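Local coordinates for putative peptidyl-arginine deiminase family protein (Campylobacter jejuni subsp. jejuni serotype O:2, PDB 6B10) that probably hydrolyses agmatine to N-carbamoylputrescine and ammonia, a step of polyamine biosynthesis on the way to putrescine, at residues Ser31-Tyr36 and Asp85-Asp90; Asn75-Lys80 and Lys130-Glu135; Ala212-Ile215 and Thr219-His222; Ala268-Phe273 and Lys288-Ile293. All blocks are in the same frame, centred on the assembly; numbering follows the deposited sequence.

From the N terminus, contact 1 comes first: residues 31-36, in the loop after strand 19-25, meet residues 85-90 at helix 88-91. Before it closes, contact 2 has already opened at the edge strand 76-80, which reaches forward to the end of helix 120-133. The two therefore cross along the chain, and their centres lie about 20 Å apart. Contact 3, a short hairpin, and contact 4, which sets the loop 268-273 against helix 289-300, follow in series. These two touch: Arg213 of contact 3 sends its guanidinium group to backbone carbonyl oxygens of residues 268-273. Contacts 2 and 3 lie on opposite sides of the chain's centre.

Contact 1 (Ser31-Tyr36 and Asp85-Asp90); sequences SDWNPY and DTWIRD
Trp33 points its indole edge at Thr86 and Trp87, and the two tryptophans meet at a slant. The pyrrole N-H is the polar part of that edge: NE1 donates to Thr86 OG1 at 3.3 Å, a bent bond with an N-H...O angle of 139° and the hydroxyl lifted somewhat out of the indole plane. Beside it, Thr86 CG2 comes within 3.6 Å of Trp33 NE1, giving the same edge an apolar neighbour. Further round, CZ2 of Trp33 touches CZ2 of Trp87 at 3.8 Å. The six-membered rings there are inclined at 55°, which makes neither a stack nor an edge-to-face pair. With chi1 at 59°, Thr86 holds OG1 between its own backbone N and carbonyl carbon, and the oxygen also lies 4.0 Å above the centre of the Trp87 ring. Asp85 OD1 shapes the turn by accepting from the backbone N of Trp87 at 2.7 Å, an Asx turn. Ile40 and Tyr44 of helix 37-52 pack against Trp33 and Thr86, respectively. One buried hydroxyl thus serves two aromatic neighbours, accepting a long, bent bond from the indole N-H of Trp33 and lying over the face of Trp87, so a polar group is accommodated between two indoles.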
loop_
_atom_site.group_PDB
_atom_site.type_symbol
_atom_site.label_atom_id
_atom_site.label_comp_id
_atom_site.label_asym_id
_atom_site.label_seq_id
_atom_site.Cartn_x
_atom_site.Cartn_y
_atom_site.Cartn_z
ATOM N N SER A 31 -8.464 -7.649 -18.430
ATOM C CA SER A 31 -8.853 -6.501 -17.607
ATOM C C SER A 31 -8.792 -5.197 -18.426
ATOM O O SER A 31 -8.766 -5.241 -19.655
ATOM C CB SER A 31 -7.940 -6.431 -16.378
ATOM O OG SER A 31 -6.582 -6.297 -16.767
ATOM N N ASP A 32 -8.762 -4.044 -17.753
ATOM C CA ASP A 32 -8.795 -2.744 -18.434
ATOM C C ASP A 32 -7.403 -2.142 -18.671
ATOM O O ASP A 32 -7.230 -0.925 -18.597
ATOM C CB ASP A 32 -9.659 -1.762 -17.631
ATOM C CG ASP A 32 -11.076 -2.272 -17.415
ATOM O OD1 ASP A 32 -11.696 -2.755 -18.387
ATOM O OD2 ASP A 32 -11.572 -2.185 -16.273
ATOM N N TRP A 33 -6.424 -2.997 -18.967
ATOM C CA TRP A 33 -5.070 -2.565 -19.319
ATOM C C TRP A 33 -4.769 -2.819 -20.802
ATOM O O TRP A 33 -3.630 -2.643 -21.243
ATOM C CB TRP A 33 -4.037 -3.310 -18.460
ATOM C CG TRP A 33 -4.035 -2.937 -17.000
ATOM C CD1 TRP A 33 -4.623 -3.623 -15.977
ATOM C CD2 TRP A 33 -3.395 -1.802 -16.404
ATOM N NE1 TRP A 33 -4.396 -2.984 -14.783
ATOM C CE2 TRP A 33 -3.644 -1.863 -15.017
ATOM C CE3 TRP A 33 -2.640 -0.738 -16.908
ATOM C CZ2 TRP A 33 -3.165 -0.898 -14.125
ATOM C CZ3 TRP A 33 -2.165 0.223 -16.021
ATOM C CH2 TRP A 33 -2.429 0.133 -14.644
ATOM N N ASN A 34 -5.790 -3.215 -21.563
ATOM C CA ASN A 34 -5.618 -3.680 -22.951
ATOM C C ASN A 34 -4.892 -2.710 -23.890
ATOM O O ASN A 34 -3.928 -3.105 -24.552
ATOM C CB ASN A 34 -6.974 -4.059 -23.567
ATOM C CG ASN A 34 -7.530 -5.352 -23.006
ATOM O OD1 ASN A 34 -6.946 -6.419 -23.192
ATOM N ND2 ASN A 34 -8.671 -5.268 -22.328
ATOM N N PRO A 35 -5.350 -1.445 -23.953
ATOM C CA PRO A 35 -4.760 -0.492 -24.905
ATOM C C PRO A 35 -3.252 -0.282 -24.734
ATOM O O PRO A 35 -2.533 -0.152 -25.728
ATOM C CB PRO A 35 -5.516 0.814 -24.616
ATOM C CG PRO A 35 -6.762 0.403 -23.909
ATOM C CD PRO A 35 -6.387 -0.810 -23.118
ATOM N N TYR A 36 -2.788 -0.261 -23.485
ATOM C CA TYR A 36 -1.375 -0.037 -23.171
ATOM C C TYR A 36 -0.836 -1.218 -22.361
ATOM O O TYR A 36 -0.214 -1.051 -21.311
ATOM C CB TYR A 36 -1.194 1.300 -22.436
ATOM C CG TYR A 36 -2.370 1.692 -21.565
ATOM C CD1 TYR A 36 -2.485 1.223 -20.261
ATOM C CD2 TYR A 36 -3.366 2.533 -22.048
ATOM C CE1 TYR A 36 -3.562 1.577 -19.468
ATOM C CE2 TYR A 36 -4.445 2.895 -21.261
ATOM C CZ TYR A 36 -4.538 2.414 -19.971
ATOM O OH TYR A 36 -5.607 2.769 -19.179
ATOM N N ASP A 85 -8.627 -7.556 -11.421
ATOM C CA ASP A 85 -8.077 -6.445 -10.648
ATOM C C ASP A 85 -6.599 -6.699 -10.331
ATOM O O ASP A 85 -6.245 -7.758 -9.807
ATOM C CB ASP A 85 -8.875 -6.294 -9.348
ATOM C CG ASP A 85 -8.475 -5.073 -8.536
ATOM O OD1 ASP A 85 -7.563 -4.329 -8.947
ATOM O OD2 ASP A 85 -9.081 -4.861 -7.466
ATOM N N THR A 86 -5.745 -5.733 -10.667
ATOM C CA THR A 86 -4.314 -5.815 -10.366
ATOM C C THR A 86 -3.948 -5.127 -9.040
ATOM O O THR A 86 -2.838 -5.286 -8.535
ATOM C CB THR A 86 -3.474 -5.181 -11.488
ATOM O OG1 THR A 86 -3.849 -3.808 -11.653
ATOM C CG2 THR A 86 -3.681 -5.927 -12.794
ATOM N N TRP A 87 -4.879 -4.360 -8.483
ATOM C CA TRP A 87 -4.605 -3.588 -7.281
ATOM C C TRP A 87 -4.736 -4.481 -6.057
ATOM O O TRP A 87 -5.729 -4.433 -5.343
ATOM C CB TRP A 87 -5.539 -2.378 -7.200
ATOM C CG TRP A 87 -5.461 -1.488 -8.421
ATOM C CD1 TRP A 87 -6.468 -1.225 -9.305
ATOM C CD2 TRP A 87 -4.312 -0.768 -8.897
ATOM N NE1 TRP A 87 -6.021 -0.381 -10.293
ATOM C CE2 TRP A 87 -4.703 -0.085 -10.068
ATOM C CE3 TRP A 87 -2.994 -0.634 -8.447
ATOM C CZ2 TRP A 87 -3.824 0.724 -10.794
ATOM C CZ3 TRP A 87 -2.118 0.170 -9.172
ATOM C CH2 TRP A 87 -2.539 0.837 -10.331
ATOM N N ILE A 88 -3.714 -5.301 -5.832
ATOM C CA ILE A 88 -3.751 -6.313 -4.773
ATOM C C ILE A 88 -3.779 -5.705 -3.362
ATOM O O ILE A 88 -4.316 -6.319 -2.442
ATOM C CB ILE A 88 -2.601 -7.344 -4.922
ATOM C CG1 ILE A 88 -2.779 -8.506 -3.935
ATOM C CG2 ILE A 88 -1.238 -6.702 -4.720
ATOM C CD1 ILE A 88 -1.932 -9.718 -4.260
ATOM N N ARG A 89 -3.217 -4.507 -3.191
ATOM C CA ARG A 89 -3.328 -3.771 -1.925
ATOM C C ARG A 89 -4.796 -3.618 -1.474
ATOM O O ARG A 89 -5.083 -3.626 -0.275
ATOM C CB ARG A 89 -2.658 -2.392 -2.061
ATOM C CG ARG A 89 -2.636 -1.515 -0.804
ATOM C CD ARG A 89 -1.616 -1.935 0.244
ATOM N NE ARG A 89 -0.274 -2.131 -0.305
ATOM C CZ ARG A 89 0.774 -2.549 0.405
ATOM N NH1 ARG A 89 0.658 -2.778 1.704
ATOM N NH2 ARG A 89 1.950 -2.726 -0.185
ATOM N N ASP A 90 -5.717 -3.468 -2.424
ATOM C CA ASP A 90 -7.147 -3.370 -2.097
ATOM C C ASP A 90 -7.680 -4.629 -1.419
ATOM O O ASP A 90 -8.385 -4.543 -0.412
ATOM C CB ASP A 90 -7.997 -3.119 -3.353
ATOM C CG ASP A 90 -7.872 -1.706 -3.889
ATOM O OD1 ASP A 90 -7.705 -0.760 -3.088
ATOM O OD2 ASP A 90 -7.971 -1.540 -5.124
#

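Contact 2 (Asn75-Lys80 and Lys130-Glu135); sequences NVEFFK and KEKFKE
Glu77 and Lys132 form a salt bridge that, with the ring of Phe79 next to it, joins the edge strand 76-80 to the last turn of helix 120-133. Strand alternation explains the choice of residues: Glu77 and Phe79 both face the helix, while Phe78 between them turns its side chain away. The bridge is short, with Lys132 NZ 2.6 Å from Glu77 OE1, and the ammonium nitrogen arrives nearly along the C-O axis of that oxygen. Lys132 gets there on a long, mostly straight chain, with CG set anti to the backbone N (chi1 -169°) and a bend only at the last torsion (chi4 72°). The bend swings NZ onto the oxygen; CE, one bond back, lies 3.4 Å from Glu77 OE1. Phe79 reaches the helix further back along its last turn. Its CE1 lies 3.5 Å from Glu131 OE1 and 4.0 Å from Glu131 CB, while CD1 comes 4.2 Å from CB of Lys132. Glu131 OE1 and Lys132 CB both come at the ring obliquely, and the Glu131 carboxylate is tilted 55° against it. Lys127 and Leu128 of the same helix also touch Phe79, and Tyr21 OH of strand 19-25 gives Glu77 OE1 a second hydrogen bond. Two donors, one charged and one neutral, thus converge on a single carboxylate oxygen. This should concentrate negative charge at OE1 and keep Glu77 ionised, so that the partly buried edge of the sheet meets the helix through a charge pair as well as through an aromatic ring.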
loop_
_atom_site.group_PDB
_atom_site.type_symbol
_atom_site.label_atom_id
_atom_site.label_comp_id
_atom_site.label_asym_id
_atom_site.label_seq_id
_atom_site.Cartn_x
_atom_site.Cartn_y
_atom_site.Cartn_z
ATOM N N ASN A 75 14.940 -14.510 -7.914
ATOM C CA ASN A 75 14.028 -14.296 -6.783
ATOM C C ASN A 75 12.598 -13.929 -7.160
ATOM O O ASN A 75 11.932 -13.203 -6.426
ATOM C CB ASN A 75 14.587 -13.235 -5.839
ATOM C CG ASN A 75 15.965 -13.580 -5.350
ATOM O OD1 ASN A 75 16.946 -12.960 -5.749
ATOM N ND2 ASN A 75 16.053 -14.594 -4.501
ATOM N N VAL A 76 12.120 -14.435 -8.292
ATOM C CA VAL A 76 10.739 -14.215 -8.687
ATOM C C VAL A 76 10.023 -15.559 -8.772
ATOM O O VAL A 76 10.472 -16.466 -9.469
ATOM C CB VAL A 76 10.639 -13.440 -10.012
ATOM C CG1 VAL A 76 9.187 -13.231 -10.409
ATOM C CG2 VAL A 76 11.333 -12.091 -9.879
ATOM N N GLU A 77 8.923 -15.683 -8.036
ATOM C CA GLU A 77 8.099 -16.882 -8.074
ATOM C C GLU A 77 6.781 -16.551 -8.737
ATOM O O GLU A 77 6.426 -15.380 -8.882
ATOM C CB GLU A 77 7.870 -17.435 -6.668
ATOM C CG GLU A 77 9.140 -17.985 -6.043
ATOM C CD GLU A 77 8.979 -18.357 -4.588
ATOM O OE1 GLU A 77 7.830 -18.519 -4.126
ATOM O OE2 GLU A 77 10.015 -18.499 -3.909
ATOM N N PHE A 78 6.069 -17.595 -9.145
ATOM C CA PHE A 78 4.836 -17.451 -9.897
ATOM C C PHE A 78 3.761 -18.338 -9.290
ATOM O O PHE A 78 4.065 -19.375 -8.711
ATOM C CB PHE A 78 5.069 -17.830 -11.361
ATOM C CG PHE A 78 6.331 -17.255 -11.938
ATOM C CD1 PHE A 78 6.384 -15.927 -12.340
ATOM C CD2 PHE A 78 7.474 -18.034 -12.061
ATOM C CE1 PHE A 78 7.547 -15.389 -12.865
ATOM C CE2 PHE A 78 8.641 -17.503 -12.588
ATOM C CZ PHE A 78 8.677 -16.178 -12.991
ATOM N N PHE A 79 2.511 -17.913 -9.418
ATOM C CA PHE A 79 1.382 -18.662 -8.890
ATOM C C PHE A 79 0.181 -18.526 -9.819
ATOM O O PHE A 79 -0.386 -17.439 -9.956
ATOM C CB PHE A 79 1.015 -18.168 -7.492
ATOM C CG PHE A 79 -0.200 -18.839 -6.918
ATOM C CD1 PHE A 79 -0.138 -20.156 -6.479
ATOM C CD2 PHE A 79 -1.408 -18.163 -6.825
ATOM C CE1 PHE A 79 -1.257 -20.783 -5.956
ATOM C CE2 PHE A 79 -2.530 -18.785 -6.299
ATOM C CZ PHE A 79 -2.456 -20.095 -5.865
ATOM N N LYS A 80 -0.200 -19.634 -10.453
ATOM C CA LYS A 80 -1.331 -19.651 -11.374
ATOM C C LYS A 80 -2.636 -19.443 -10.612
ATOM O O LYS A 80 -2.923 -20.160 -9.651
ATOM C CB LYS A 80 -1.382 -20.971 -12.148
ATOM N N LYS A 130 -4.429 -21.577 0.642
ATOM C CA LYS A 130 -4.677 -23.019 0.636
ATOM C C LYS A 130 -3.577 -23.775 -0.116
ATOM O O LYS A 130 -3.037 -24.760 0.392
ATOM C CB LYS A 130 -6.051 -23.328 0.025
ATOM C CG LYS A 130 -6.411 -24.807 0.013
ATOM C CD LYS A 130 -7.867 -25.031 -0.369
ATOM C CE LYS A 130 -8.138 -26.482 -0.754
ATOM N NZ LYS A 130 -7.679 -26.805 -2.138
ATOM N N GLU A 131 -3.231 -23.293 -1.309
ATOM C CA GLU A 131 -2.340 -24.019 -2.216
ATOM C C GLU A 131 -0.861 -23.731 -1.994
ATOM O O GLU A 131 -0.072 -24.658 -1.818
ATOM C CB GLU A 131 -2.692 -23.704 -3.666
ATOM C CG GLU A 131 -4.137 -23.994 -4.035
ATOM C CD GLU A 131 -4.461 -23.557 -5.446
ATOM O OE1 GLU A 131 -3.522 -23.486 -6.266
ATOM O OE2 GLU A 131 -5.647 -23.286 -5.734
ATOM N N LYS A 132 -0.470 -22.457 -2.014
ATOM C CA LYS A 132 0.953 -22.123 -1.899
ATOM C C LYS A 132 1.458 -22.113 -0.454
ATOM O O LYS A 132 2.324 -22.910 -0.099
ATOM C CB LYS A 132 1.281 -20.795 -2.577
ATOM C CG LYS A 132 2.780 -20.571 -2.689
ATOM C CD LYS A 132 3.129 -19.209 -3.249
ATOM C CE LYS A 132 4.613 -18.917 -3.073
ATOM N NZ LYS A 132 5.490 -19.716 -3.974
ATOM N N PHE A 133 0.929 -21.211 0.369
ATOM C CA PHE A 133 1.416 -21.061 1.745
ATOM C C PHE A 133 0.954 -22.199 2.659
ATOM O O PHE A 133 1.624 -22.498 3.650
ATOM C CB PHE A 133 0.990 -19.716 2.347
ATOM C CG PHE A 133 1.392 -18.517 1.524
ATOM C CD1 PHE A 133 2.694 -18.374 1.060
ATOM C CD2 PHE A 133 0.468 -17.520 1.231
ATOM C CE1 PHE A 133 3.064 -17.274 0.311
ATOM C CE2 PHE A 133 0.836 -16.413 0.483
ATOM C CZ PHE A 133 2.134 -16.291 0.020
ATOM N N LYS A 134 -0.180 -22.823 2.325
ATOM C CA LYS A 134 -0.751 -23.924 3.118
ATOM C C LYS A 134 -0.909 -23.488 4.569
ATOM O O LYS A 134 -0.276 -24.021 5.485
ATOM C CB LYS A 134 0.104 -25.189 2.995
ATOM C CG LYS A 134 0.102 -25.765 1.586
ATOM C CD LYS A 134 1.197 -26.797 1.391
ATOM C CE LYS A 134 1.346 -27.164 -0.078
ATOM N NZ LYS A 134 2.527 -28.041 -0.307
ATOM N N GLU A 135 -1.778 -22.504 4.751
ATOM C CA GLU A 135 -1.846 -21.734 5.976
ATOM C C GLU A 135 -3.296 -21.348 6.226
ATOM O O GLU A 135 -4.075 -21.217 5.282
ATOM C CB GLU A 135 -0.968 -20.488 5.811
ATOM C CG GLU A 135 -0.775 -19.640 7.058
ATOM C CD GLU A 135 0.095 -18.417 6.799
ATOM O OE1 GLU A 135 1.134 -18.549 6.110
ATOM O OE2 GLU A 135 -0.254 -17.325 7.294
#

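Contact 3 (Ala212-Ile215 and Thr219-His222); sequences ARFI and TIAH
Arg213 and Ala221 are bonded to each other in both directions, Arg213 N to Ala221 O at 2.8 Å and Ala221 N to Arg213 O at 2.7 Å. A third backbone bond runs from Ile215 N to Thr219 O at 3.0 Å. In the non-hydrogen-bonded pairs Ala212-His222 and Phe214-Ile220 the alpha carbons come closer, and CA-H...O contacts fill in, such as Phe214 CA to Thr219 O at 3.2 Å. This is an antiparallel beta hairpin, strand 219-224 being also bonded to the parallel strand 249-254; the chain turns a corner at Ile215. Apolar contacts fall into two groups. On the face of Ala212, Phe214 and Ile220, the Phe214 ring lies obliquely to Ile220, with CE1 3.4 Å from CG1, and Ala212 CB sits 4.1 Å from Ile220 CG2. Leu158 of strand 156-160 packs on all three. Ile215 CG2 meets Ala221 CB at 3.8 Å, while its CG1 branch, held between backbone N and carbonyl carbon (chi1 62°), reaches Thr219 CB at the same separation. Polar side chains find partners beyond the hairpin strands: Arg213 bends away from strand 219-222 to make salt bridges with Asp150 and Glu15, and Thr219 OG1 hydrogen-bonds to Asp216 OD1.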
loop_
_atom_site.group_PDB
_atom_site.type_symbol
_atom_site.label_atom_id
_atom_site.label_comp_id
_atom_site.label_asym_id
_atom_site.label_seq_id
_atom_site.Cartn_x
_atom_site.Cartn_y
_atom_site.Cartn_z
ATOM N N ALA A 212 -0.751 10.241 3.220
ATOM C CA ALA A 212 0.128 10.266 4.393
ATOM C C ALA A 212 0.512 8.866 4.830
ATOM O O ALA A 212 -0.318 7.961 4.798
ATOM C CB ALA A 212 -0.550 11.000 5.545
ATOM N N ARG A 213 1.760 8.717 5.268
ATOM C CA ARG A 213 2.353 7.428 5.577
ATOM C C ARG A 213 3.380 7.584 6.690
ATOM O O ARG A 213 4.170 8.524 6.661
ATOM C CB ARG A 213 3.123 6.881 4.363
ATOM C CG ARG A 213 2.365 6.745 3.050
ATOM C CD ARG A 213 1.421 5.552 3.028
ATOM N NE ARG A 213 2.122 4.297 3.266
ATOM C CZ ARG A 213 2.807 3.606 2.353
ATOM N NH1 ARG A 213 2.916 4.024 1.098
ATOM N NH2 ARG A 213 3.415 2.488 2.710
ATOM N N PHE A 214 3.398 6.664 7.649
ATOM C CA PHE A 214 4.538 6.557 8.545
ATOM C C PHE A 214 5.744 6.029 7.777
ATOM O O PHE A 214 5.626 5.082 6.986
ATOM C CB PHE A 214 4.256 5.609 9.711
ATOM C CG PHE A 214 3.280 6.151 10.707
ATOM C CD1 PHE A 214 3.674 7.122 11.616
ATOM C CD2 PHE A 214 1.970 5.695 10.740
ATOM C CE1 PHE A 214 2.775 7.631 12.539
ATOM C CE2 PHE A 214 1.067 6.196 11.662
ATOM C CZ PHE A 214 1.473 7.166 12.561
ATOM N N ILE A 215 6.902 6.633 8.031
ATOM C CA ILE A 215 8.166 6.137 7.490
ATOM C C ILE A 215 9.099 5.613 8.583
ATOM O O ILE A 215 10.034 4.864 8.298
ATOM C CB ILE A 215 8.879 7.200 6.634
ATOM C CG1 ILE A 215 9.234 8.443 7.453
ATOM C CG2 ILE A 215 8.003 7.569 5.454
ATOM C CD1 ILE A 215 10.016 9.473 6.672
ATOM N N THR A 219 7.578 9.361 12.619
ATOM C CA THR A 219 7.554 10.285 11.484
ATOM C C THR A 219 6.489 9.965 10.442
ATOM O O THR A 219 6.335 8.813 10.025
ATOM C CB THR A 219 8.920 10.304 10.791
ATOM O OG1 THR A 219 9.955 10.313 11.780
ATOM C CG2 THR A 219 9.061 11.517 9.898
ATOM N N ILE A 220 5.778 11.001 10.009
ATOM C CA ILE A 220 4.780 10.891 8.963
ATOM C C ILE A 220 5.190 11.714 7.746
ATOM O O ILE A 220 5.458 12.921 7.854
ATOM C CB ILE A 220 3.396 11.366 9.443
ATOM C CG1 ILE A 220 2.873 10.420 10.524
ATOM C CG2 ILE A 220 2.415 11.409 8.275
ATOM C CD1 ILE A 220 1.620 10.896 11.224
ATOM N N ALA A 221 5.235 11.051 6.593
ATOM C CA ALA A 221 5.465 11.717 5.324
ATOM C C ALA A 221 4.109 11.949 4.698
ATOM O O ALA A 221 3.293 11.032 4.667
ATOM C CB ALA A 221 6.321 10.852 4.413
ATOM N N HIS A 222 3.869 13.160 4.192
ATOM C CA HIS A 222 2.540 13.549 3.726
ATOM C C HIS A 222 2.582 14.494 2.527
ATOM O O HIS A 222 3.477 15.338 2.400
ATOM C CB HIS A 222 1.715 14.184 4.864
ATOM C CG HIS A 222 2.213 15.528 5.312
ATOM N ND1 HIS A 222 1.837 16.705 4.699
ATOM C CD2 HIS A 222 3.055 15.879 6.312
ATOM C CE1 HIS A 222 2.440 17.721 5.294
ATOM N NE2 HIS A 222 3.182 17.246 6.276
#

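Contact 4 (Ala268-Phe273 and Lys288-Ile293); sequences ATYANF and KNDEII
The N-terminal end of helix 289-300 receives the ring of Tyr270, which projects from an ST turn in the loop 268-273, where Thr269 OG1 accepts from the backbone N of Ala271. In what by its family is a guanidino-group-modifying enzyme, the contact ties a buried loop to the start of a helix. The ring is held at its hydroxyl end and over one face. At the hydroxyl, OH donates to Asp290 OD1 at 2.6 Å, meeting that oxygen on its anti side, 25° out of the carboxylate plane. Ring and carboxylate stand nearly perpendicular, at 86°. Asp290 OD1 has a second donor in the backbone N of Tyr285, which holds the acceptor in place and would be expected to favour the ionised carboxylate. Asn289 CB closes in obliquely, 3.7 Å from Tyr270 CE2. Over the face comes Ile293, whose CG1 makes a CH-pi contact 3.8 Å from the centroid of the Tyr270 ring. The chi1 of 64° lets this isoleucine spread both its branches across the ring: CG2 lies 3.8 Å from CD2 of Tyr270, and on the other branch the terminal CD1 closes to 3.4 Å from CD1 of the tyrosine.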
loop_
_atom_site.group_PDB
_atom_site.type_symbol
_atom_site.label_atom_id
_atom_site.label_comp_id
_atom_site.label_asym_id
_atom_site.label_seq_id
_atom_site.Cartn_x
_atom_site.Cartn_y
_atom_site.Cartn_z
ATOM N N ALA A 268 -1.203 11.775 -9.353
ATOM C CA ALA A 268 0.195 11.485 -9.069
ATOM C C ALA A 268 0.506 11.879 -7.631
ATOM O O ALA A 268 0.246 13.008 -7.230
ATOM C CB ALA A 268 1.097 12.234 -10.035
ATOM N N THR A 269 1.048 10.939 -6.863
ATOM C CA THR A 269 1.352 11.154 -5.452
ATOM C C THR A 269 2.607 10.383 -5.056
ATOM O O THR A 269 2.792 9.232 -5.461
ATOM C CB THR A 269 0.171 10.738 -4.546
ATOM O OG1 THR A 269 0.577 10.760 -3.169
ATOM C CG2 THR A 269 -0.340 9.336 -4.897
ATOM N N TYR A 270 3.465 11.023 -4.267
ATOM C CA TYR A 270 4.700 10.394 -3.815
ATOM C C TYR A 270 4.495 9.562 -2.553
ATOM O O TYR A 270 5.390 8.811 -2.144
ATOM C CB TYR A 270 5.807 11.438 -3.620
ATOM C CG TYR A 270 6.258 12.105 -4.917
ATOM C CD1 TYR A 270 6.955 11.386 -5.883
ATOM C CD2 TYR A 270 5.999 13.457 -5.166
ATOM C CE1 TYR A 270 7.377 11.982 -7.063
ATOM C CE2 TYR A 270 6.409 14.066 -6.345
ATOM C CZ TYR A 270 7.099 13.329 -7.294
ATOM O OH TYR A 270 7.512 13.940 -8.467
ATOM N N ALA A 271 3.314 9.670 -1.944
ATOM C CA ALA A 271 2.995 8.895 -0.740
ATOM C C ALA A 271 2.771 7.400 -1.032
ATOM O O ALA A 271 2.847 6.569 -0.125
ATOM C CB ALA A 271 1.780 9.486 -0.032
ATOM N N ASN A 272 2.521 7.055 -2.291
ATOM C CA ASN A 272 2.270 5.662 -2.681
ATOM C C ASN A 272 3.568 4.864 -2.898
ATOM O O ASN A 272 3.684 4.080 -3.850
ATOM C CB ASN A 272 1.407 5.639 -3.946
ATOM C CG ASN A 272 0.372 4.534 -3.930
ATOM O OD1 ASN A 272 0.426 3.611 -4.734
ATOM N ND2 ASN A 272 -0.582 4.630 -3.019
ATOM N N PHE A 273 4.541 5.068 -2.009
ATOM C CA PHE A 273 5.773 4.284 -2.003
ATOM C C PHE A 273 5.551 2.936 -1.320
ATOM O O PHE A 273 4.480 2.679 -0.771
ATOM C CB PHE A 273 6.937 5.051 -1.342
ATOM C CG PHE A 273 6.599 5.717 -0.025
ATOM C CD1 PHE A 273 6.148 4.980 1.072
ATOM C CD2 PHE A 273 6.792 7.084 0.136
ATOM C CE1 PHE A 273 5.868 5.602 2.282
ATOM C CE2 PHE A 273 6.513 7.707 1.346
ATOM C CZ PHE A 273 6.055 6.963 2.421
ATOM N N LYS A 288 10.561 17.493 -11.433
ATOM C CA LYS A 288 11.675 17.906 -10.568
ATOM C C LYS A 288 11.499 17.463 -9.115
ATOM O O LYS A 288 12.480 17.330 -8.382
ATOM C CB LYS A 288 11.889 19.426 -10.624
ATOM C CG LYS A 288 10.725 20.261 -10.117
ATOM C CD LYS A 288 11.103 21.736 -10.053
ATOM C CE LYS A 288 9.896 22.618 -9.783
ATOM N NZ LYS A 288 9.312 22.345 -8.444
ATOM N N ASN A 289 10.255 17.247 -8.698
ATOM C CA ASN A 289 9.982 16.819 -7.333
ATOM C C ASN A 289 10.384 15.377 -7.037
ATOM O O ASN A 289 10.531 15.024 -5.874
ATOM C CB ASN A 289 8.513 17.057 -6.976
ATOM C CG ASN A 289 8.176 18.532 -6.845
ATOM O OD1 ASN A 289 9.050 19.390 -6.907
ATOM N ND2 ASN A 289 6.909 18.829 -6.664
ATOM N N ASP A 290 10.564 14.560 -8.082
ATOM C CA ASP A 290 11.124 13.212 -7.942
ATOM C C ASP A 290 12.410 13.276 -7.129
ATOM O O ASP A 290 12.604 12.525 -6.167
ATOM C CB ASP A 290 11.480 12.598 -9.305
ATOM C CG ASP A 290 10.266 12.250 -10.159
ATOM O OD1 ASP A 290 9.108 12.385 -9.724
ATOM O OD2 ASP A 290 10.481 11.853 -11.317
ATOM N N GLU A 291 13.291 14.177 -7.546
ATOM C CA GLU A 291 14.583 14.338 -6.909
ATOM C C GLU A 291 14.440 14.889 -5.497
ATOM O O GLU A 291 15.153 14.471 -4.596
ATOM C CB GLU A 291 15.481 15.259 -7.739
ATOM C CG GLU A 291 16.821 15.536 -7.075
ATOM C CD GLU A 291 17.838 16.207 -7.982
ATOM O OE1 GLU A 291 17.546 16.426 -9.180
ATOM O OE2 GLU A 291 18.945 16.512 -7.483
ATOM N N ILE A 292 13.522 15.828 -5.311
ATOM C CA ILE A 292 13.332 16.460 -4.005
ATOM C C ILE A 292 12.847 15.439 -2.976
ATOM O O ILE A 292 13.372 15.381 -1.856
ATOM C CB ILE A 292 12.362 17.666 -4.084
ATOM C CG1 ILE A 292 12.994 18.791 -4.922
ATOM C CG2 ILE A 292 12.024 18.190 -2.693
ATOM C CD1 ILE A 292 12.088 19.976 -5.155
ATOM N N ILE A 293 11.851 14.634 -3.348
ATOM C CA ILE A 293 11.285 13.679 -2.400
ATOM C C ILE A 293 12.254 12.531 -2.111
ATOM O O ILE A 293 12.344 12.078 -0.979
ATOM C CB ILE A 293 9.878 13.182 -2.799
ATOM C CG1 ILE A 293 9.887 12.396 -4.115
ATOM C CG2 ILE A 293 8.913 14.365 -2.875
ATOM C CD1 ILE A 293 9.746 10.902 -3.943
#